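Long-range contacts in mitochondrial RNA-binding protein 2 (Trypanosoma brucei, PDB 2GIA), which forms a guide-RNA-binding complex with mitochondrial RNA-binding protein 1 and probably acts as an RNA matchmaker in mitochondrial RNA editing: residues D[51-56]-D[78-82]; D[59-63]-D[164-168]. The contacts are given in a common frame with arbitrary orientation. Residues are numbered along the deposited sequence.

The two contacts show how a protein of two packed sheets closes its loops at short and long range. Leaving strand 45-50, the chain passes through 51-56, enters strand 60-67 at 59-63, and returns along strand 70-78 to 78-82. There interaction 1 closes a short loop around the 60-67/70-78 hairpin, joining two loops at one end of the first sheet. Interaction 2 starts inside that loop, at 59-63, and waits about 100 residues for strand 160-168, the last of the second sheet, so the two contacts cross along the chain. Their centres lie about 13 Å apart and they touch directly: Q78 probably hydrogen-bonds G59, and W51 packs on L61.

Interaction 1: D[51-56]-D[78-82]; sequences WNDEDI and QARML
Two irregular connections run side by side in roughly opposite directions, the CA atoms of D53 and M81 4.8 Å apart, those of I56 and Q78 5.8 Å. The 51-56 backbone is extended at N52 and helical at D53 and E54; opposite, M81 is extended and L82 helical. Two polar side chains reach across, and each accepts a backbone NH of the other segment. Q78 (chi1 and chi2 t) accepts N52 N at OE1 (2.6 Å); D53 (chi1 m) accepts L82 N at OD1 (2.6 Å), and the same OD1 of D53 lies 3.0 Å from Q78 NE2. N52 ND2 donates to D55 O, D55 pairs with S57 and R58, and R80 gives NH1 to N87 O. Apolar groups flank these bonds: L82 CD2 sits 3.7 Å from the W51 five-membered-ring centroid, over the face, a CH-pi contact, and I56 CD1 meets M81 CG at 3.5 Å. Side-chain-to-backbone hydrogen bonds close the packing of the 45-50/60-67 and 70-78/89-97 connections at one end of an antiparallel four-stranded meander.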
loop_
_atom_site.group_PDB
_atom_site.type_symbol
_atom_site.label_atom_id
_atom_site.label_comp_id
_atom_site.label_asym_id
_atom_site.label_seq_id
_atom_site.Cartn_x
_atom_site.Cartn_y
_atom_site.Cartn_z
ATOM N N TRP D 51 -1.632 -28.811 -8.229
ATOM C CA TRP D 51 -2.112 -29.920 -9.049
ATOM C C TRP D 51 -1.025 -30.968 -9.248
ATOM O O TRP D 51 0.169 -30.670 -9.234
ATOM C CB TRP D 51 -2.506 -29.421 -10.432
ATOM C CG TRP D 51 -3.661 -28.493 -10.499
ATOM C CD1 TRP D 51 -3.809 -27.454 -11.366
ATOM C CD2 TRP D 51 -4.877 -28.577 -9.761
ATOM N NE1 TRP D 51 -5.049 -26.888 -11.223
ATOM C CE2 TRP D 51 -5.728 -27.556 -10.242
ATOM C CE3 TRP D 51 -5.336 -29.415 -8.741
ATOM C CZ2 TRP D 51 -7.015 -27.347 -9.736
ATOM C CZ3 TRP D 51 -6.619 -29.210 -8.238
ATOM C CH2 TRP D 51 -7.442 -28.182 -8.740
ATOM N N ASN D 52 -1.457 -32.200 -9.470
ATOM C CA ASN D 52 -0.536 -33.290 -9.710
ATOM C C ASN D 52 -1.279 -34.389 -10.447
ATOM O O ASN D 52 -1.895 -35.236 -9.815
ATOM C CB ASN D 52 0.015 -33.834 -8.395
ATOM C CG ASN D 52 1.007 -34.966 -8.612
ATOM O OD1 ASN D 52 1.984 -34.814 -9.341
ATOM N ND2 ASN D 52 0.757 -36.105 -7.982
ATOM N N ASP D 53 -1.247 -34.353 -11.777
ATOM C CA ASP D 53 -1.921 -35.381 -12.575
ATOM C C ASP D 53 -1.167 -36.688 -12.378
ATOM O O ASP D 53 -1.777 -37.748 -12.213
ATOM C CB ASP D 53 -1.922 -35.032 -14.070
ATOM C CG ASP D 53 -2.703 -33.770 -14.384
ATOM O OD1 ASP D 53 -3.788 -33.551 -13.796
ATOM O OD2 ASP D 53 -2.228 -33.001 -15.240
ATOM N N GLU D 54 0.163 -36.596 -12.392
ATOM C CA GLU D 54 1.014 -37.760 -12.208
ATOM C C GLU D 54 0.395 -38.628 -11.117
ATOM O O GLU D 54 0.317 -39.850 -11.245
ATOM C CB GLU D 54 2.431 -37.322 -11.808
ATOM C CG GLU D 54 3.452 -38.437 -11.888
ATOM C CD GLU D 54 3.618 -38.963 -13.306
ATOM O OE1 GLU D 54 4.051 -38.179 -14.180
ATOM O OE2 GLU D 54 3.313 -40.155 -13.551
ATOM N N ASP D 55 -0.095 -37.970 -10.071
ATOM C CA ASP D 55 -0.705 -38.649 -8.934
ATOM C C ASP D 55 -1.817 -37.764 -8.337
ATOM O O ASP D 55 -1.575 -36.994 -7.412
ATOM C CB ASP D 55 0.381 -38.922 -7.892
ATOM C CG ASP D 55 -0.061 -39.890 -6.827
ATOM O OD1 ASP D 55 -1.286 -40.058 -6.650
ATOM O OD2 ASP D 55 0.824 -40.469 -6.160
ATOM N N ILE D 56 -3.025 -37.887 -8.885
ATOM C CA ILE D 56 -4.202 -37.123 -8.465
ATOM C C ILE D 56 -4.457 -37.100 -6.958
ATOM O O ILE D 56 -5.026 -36.142 -6.429
ATOM C CB ILE D 56 -5.481 -37.682 -9.117
ATOM C CG1 ILE D 56 -5.251 -37.916 -10.607
ATOM C CG2 ILE D 56 -6.622 -36.710 -8.938
ATOM C CD1 ILE D 56 -6.342 -38.757 -11.283
ATOM N N GLN D 78 -7.578 -32.737 -5.551
ATOM C CA GLN D 78 -7.702 -32.754 -7.006
ATOM C C GLN D 78 -8.716 -33.848 -7.332
ATOM O O GLN D 78 -8.635 -34.928 -6.762
ATOM C CB GLN D 78 -6.351 -33.071 -7.653
ATOM C CG GLN D 78 -6.353 -32.985 -9.185
ATOM C CD GLN D 78 -4.955 -32.857 -9.753
ATOM O OE1 GLN D 78 -3.974 -32.819 -9.008
ATOM N NE2 GLN D 78 -4.852 -32.781 -11.079
ATOM N N ALA D 79 -9.678 -33.558 -8.210
ATOM C CA ALA D 79 -10.703 -34.536 -8.579
ATOM C C ALA D 79 -10.230 -35.456 -9.701
ATOM O O ALA D 79 -10.038 -36.655 -9.498
ATOM C CB ALA D 79 -11.979 -33.826 -9.003
ATOM N N ARG D 80 -10.057 -34.891 -10.887
ATOM C CA ARG D 80 -9.596 -35.652 -12.037
ATOM C C ARG D 80 -8.386 -34.936 -12.619
ATOM O O ARG D 80 -8.137 -33.775 -12.298
ATOM C CB ARG D 80 -10.698 -35.749 -13.094
ATOM C CG ARG D 80 -11.218 -34.404 -13.581
ATOM C CD ARG D 80 -12.524 -34.045 -12.906
ATOM N NE ARG D 80 -13.667 -34.741 -13.484
ATOM C CZ ARG D 80 -14.911 -34.629 -13.026
ATOM N NH1 ARG D 80 -15.167 -33.849 -11.980
ATOM N NH2 ARG D 80 -15.901 -35.286 -13.620
ATOM N N MET D 81 -7.629 -35.620 -13.469
ATOM C CA MET D 81 -6.451 -35.006 -14.074
ATOM C C MET D 81 -6.884 -33.810 -14.909
ATOM O O MET D 81 -8.022 -33.748 -15.367
ATOM C CB MET D 81 -5.694 -36.041 -14.917
ATOM C CG MET D 81 -5.055 -37.129 -14.051
ATOM S SD MET D 81 -4.258 -38.500 -14.921
ATOM C CE MET D 81 -5.624 -39.685 -14.991
ATOM N N LEU D 82 -5.982 -32.851 -15.092
ATOM C CA LEU D 82 -6.302 -31.645 -15.848
ATOM C C LEU D 82 -6.705 -31.921 -17.298
ATOM O O LEU D 82 -7.343 -31.091 -17.953
ATOM C CB LEU D 82 -5.111 -30.680 -15.807
ATOM C CG LEU D 82 -4.645 -30.292 -14.400
ATOM C CD1 LEU D 82 -3.537 -29.256 -14.520
ATOM C CD2 LEU D 82 -5.817 -29.744 -13.579
#

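Interaction 2: D[59-63]-D[164-168]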
loop_
_atom_site.group_PDB
_atom_site.type_symbol
_atom_site.label_atom_id
_atom_site.label_comp_id
_atom_site.label_asym_id
_atom_site.label_seq_id
_atom_site.Cartn_x
_atom_site.Cartn_y
_atom_site.Cartn_z
ATOM N N GLY D 59 -2.601 -34.119 -5.350
ATOM C CA GLY D 59 -2.860 -32.779 -5.843
ATOM C C GLY D 59 -3.960 -32.108 -5.031
ATOM O O GLY D 59 -4.951 -32.741 -4.668
ATOM N N HIS D 60 -3.793 -30.823 -4.733
ATOM C CA HIS D 60 -4.791 -30.107 -3.953
ATOM C C HIS D 60 -4.842 -28.625 -4.339
ATOM O O HIS D 60 -3.956 -28.108 -5.032
ATOM C CB HIS D 60 -4.511 -30.233 -2.434
ATOM C CG HIS D 60 -3.135 -29.798 -2.034
ATOM N ND1 HIS D 60 -2.059 -30.660 -1.999
ATOM C CD2 HIS D 60 -2.650 -28.579 -1.692
ATOM C CE1 HIS D 60 -0.970 -29.991 -1.655
ATOM N NE2 HIS D 60 -1.302 -28.727 -1.466
ATOM N N LEU D 61 -5.911 -27.981 -3.898
ATOM C CA LEU D 61 -6.136 -26.567 -4.140
ATOM C C LEU D 61 -6.605 -25.918 -2.840
ATOM O O LEU D 61 -7.492 -26.454 -2.140
ATOM C CB LEU D 61 -7.218 -26.369 -5.211
ATOM C CG LEU D 61 -7.860 -24.977 -5.331
ATOM C CD1 LEU D 61 -6.866 -23.942 -5.915
ATOM C CD2 LEU D 61 -9.080 -25.089 -6.229
ATOM N N LEU D 62 -5.991 -24.787 -2.498
ATOM C CA LEU D 62 -6.433 -24.038 -1.332
ATOM C C LEU D 62 -6.865 -22.697 -1.882
ATOM O O LEU D 62 -6.082 -22.026 -2.586
ATOM C CB LEU D 62 -5.306 -23.821 -0.314
ATOM C CG LEU D 62 -5.745 -23.041 0.945
ATOM C CD1 LEU D 62 -6.656 -23.905 1.822
ATOM C CD2 LEU D 62 -4.530 -22.644 1.749
ATOM N N ARG D 63 -8.123 -22.330 -1.634
ATOM C CA ARG D 63 -8.585 -21.034 -2.070
ATOM C C ARG D 63 -8.645 -20.257 -0.762
ATOM O O ARG D 63 -9.105 -20.788 0.274
ATOM C CB ARG D 63 -9.950 -21.124 -2.735
ATOM C CG ARG D 63 -9.947 -21.953 -4.053
ATOM C CD ARG D 63 -11.232 -21.714 -4.862
ATOM N NE ARG D 63 -11.252 -20.348 -5.389
ATOM C CZ ARG D 63 -12.157 -19.411 -5.100
ATOM N NH1 ARG D 63 -13.166 -19.659 -4.271
ATOM N NH2 ARG D 63 -12.053 -18.207 -5.652
ATOM N N TRP D 164 -4.312 -32.283 6.747
ATOM C CA TRP D 164 -3.849 -31.721 5.483
ATOM C C TRP D 164 -2.790 -30.652 5.720
ATOM O O TRP D 164 -2.744 -30.054 6.793
ATOM C CB TRP D 164 -5.034 -31.147 4.707
ATOM C CG TRP D 164 -5.879 -30.155 5.486
ATOM C CD1 TRP D 164 -6.838 -30.435 6.434
ATOM C CD2 TRP D 164 -5.904 -28.729 5.300
ATOM N NE1 TRP D 164 -7.460 -29.267 6.836
ATOM C CE2 TRP D 164 -6.903 -28.213 6.164
ATOM C CE3 TRP D 164 -5.172 -27.845 4.495
ATOM C CZ2 TRP D 164 -7.196 -26.839 6.224
ATOM C CZ3 TRP D 164 -5.466 -26.486 4.556
ATOM C CH2 TRP D 164 -6.466 -25.996 5.421
ATOM N N THR D 165 -1.946 -30.431 4.714
ATOM C CA THR D 165 -0.846 -29.455 4.784
ATOM C C THR D 165 -0.775 -28.686 3.475
ATOM O O THR D 165 -0.933 -29.284 2.404
ATOM C CB THR D 165 0.546 -30.153 4.935
ATOM O OG1 THR D 165 0.579 -30.933 6.130
ATOM C CG2 THR D 165 1.666 -29.127 5.033
ATOM N N VAL D 166 -0.523 -27.375 3.553
ATOM C CA VAL D 166 -0.372 -26.570 2.340
ATOM C C VAL D 166 0.927 -25.784 2.492
ATOM O O VAL D 166 1.089 -25.035 3.450
ATOM C CB VAL D 166 -1.552 -25.584 2.125
ATOM C CG1 VAL D 166 -1.281 -24.695 0.896
ATOM C CG2 VAL D 166 -2.846 -26.365 1.889
ATOM N N GLU D 167 1.856 -25.996 1.566
ATOM C CA GLU D 167 3.134 -25.309 1.562
ATOM C C GLU D 167 2.954 -23.995 0.777
ATOM O O GLU D 167 2.283 -23.960 -0.258
ATOM C CB GLU D 167 4.213 -26.143 0.836
ATOM C CG GLU D 167 4.595 -27.485 1.500
ATOM C CD GLU D 167 5.038 -27.326 2.941
ATOM O OE1 GLU D 167 5.459 -26.215 3.349
ATOM O OE2 GLU D 167 4.972 -28.320 3.681
ATOM N N PHE D 168 3.558 -22.931 1.269
ATOM C CA PHE D 168 3.497 -21.649 0.592
ATOM C C PHE D 168 4.922 -21.310 0.174
ATOM O O PHE D 168 5.761 -21.082 1.050
ATOM C CB PHE D 168 3.003 -20.555 1.553
ATOM C CG PHE D 168 1.528 -20.610 1.838
ATOM C CD1 PHE D 168 0.659 -19.663 1.274
ATOM C CD2 PHE D 168 1.002 -21.615 2.659
ATOM C CE1 PHE D 168 -0.718 -19.725 1.533
ATOM C CE2 PHE D 168 -0.374 -21.694 2.925
ATOM C CZ PHE D 168 -1.238 -20.751 2.368
#
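Face-to-face packing of two antiparallel sheets at a steep angle, the layout of the Whirly-type fold to which these RNA-binding proteins belong, is seen here in miniature. Strand 60-63 belongs to the first sheet and strand 164-168 to the second; their axes come within 8.7 Å and cross at -73°. No hydrogen bond spans the gap, so the fit rests on the shapes of the side chains. H60 and L62, two residues apart, project from the same face of their strand, and V166 rises between them: its CG2 is 4.2 Å from H60 CD2 and its CG1 3.9 Å from L62 CD2. Reciprocally, L62 is the bump that fills a hollow lined by W164, V166 and F168. The walls are backed from both sheets: W164 rests on V93 and V95, and its NE1 is held by S143, while F168 leans on V48 and L139. The H60 ring also meets that of Y75, which V166 touches too. Within the hollow the two methyls of L62 part company, CD1 lying 3.9 Å from W164 CZ3 and CD2 3.8 Å from F168 CZ.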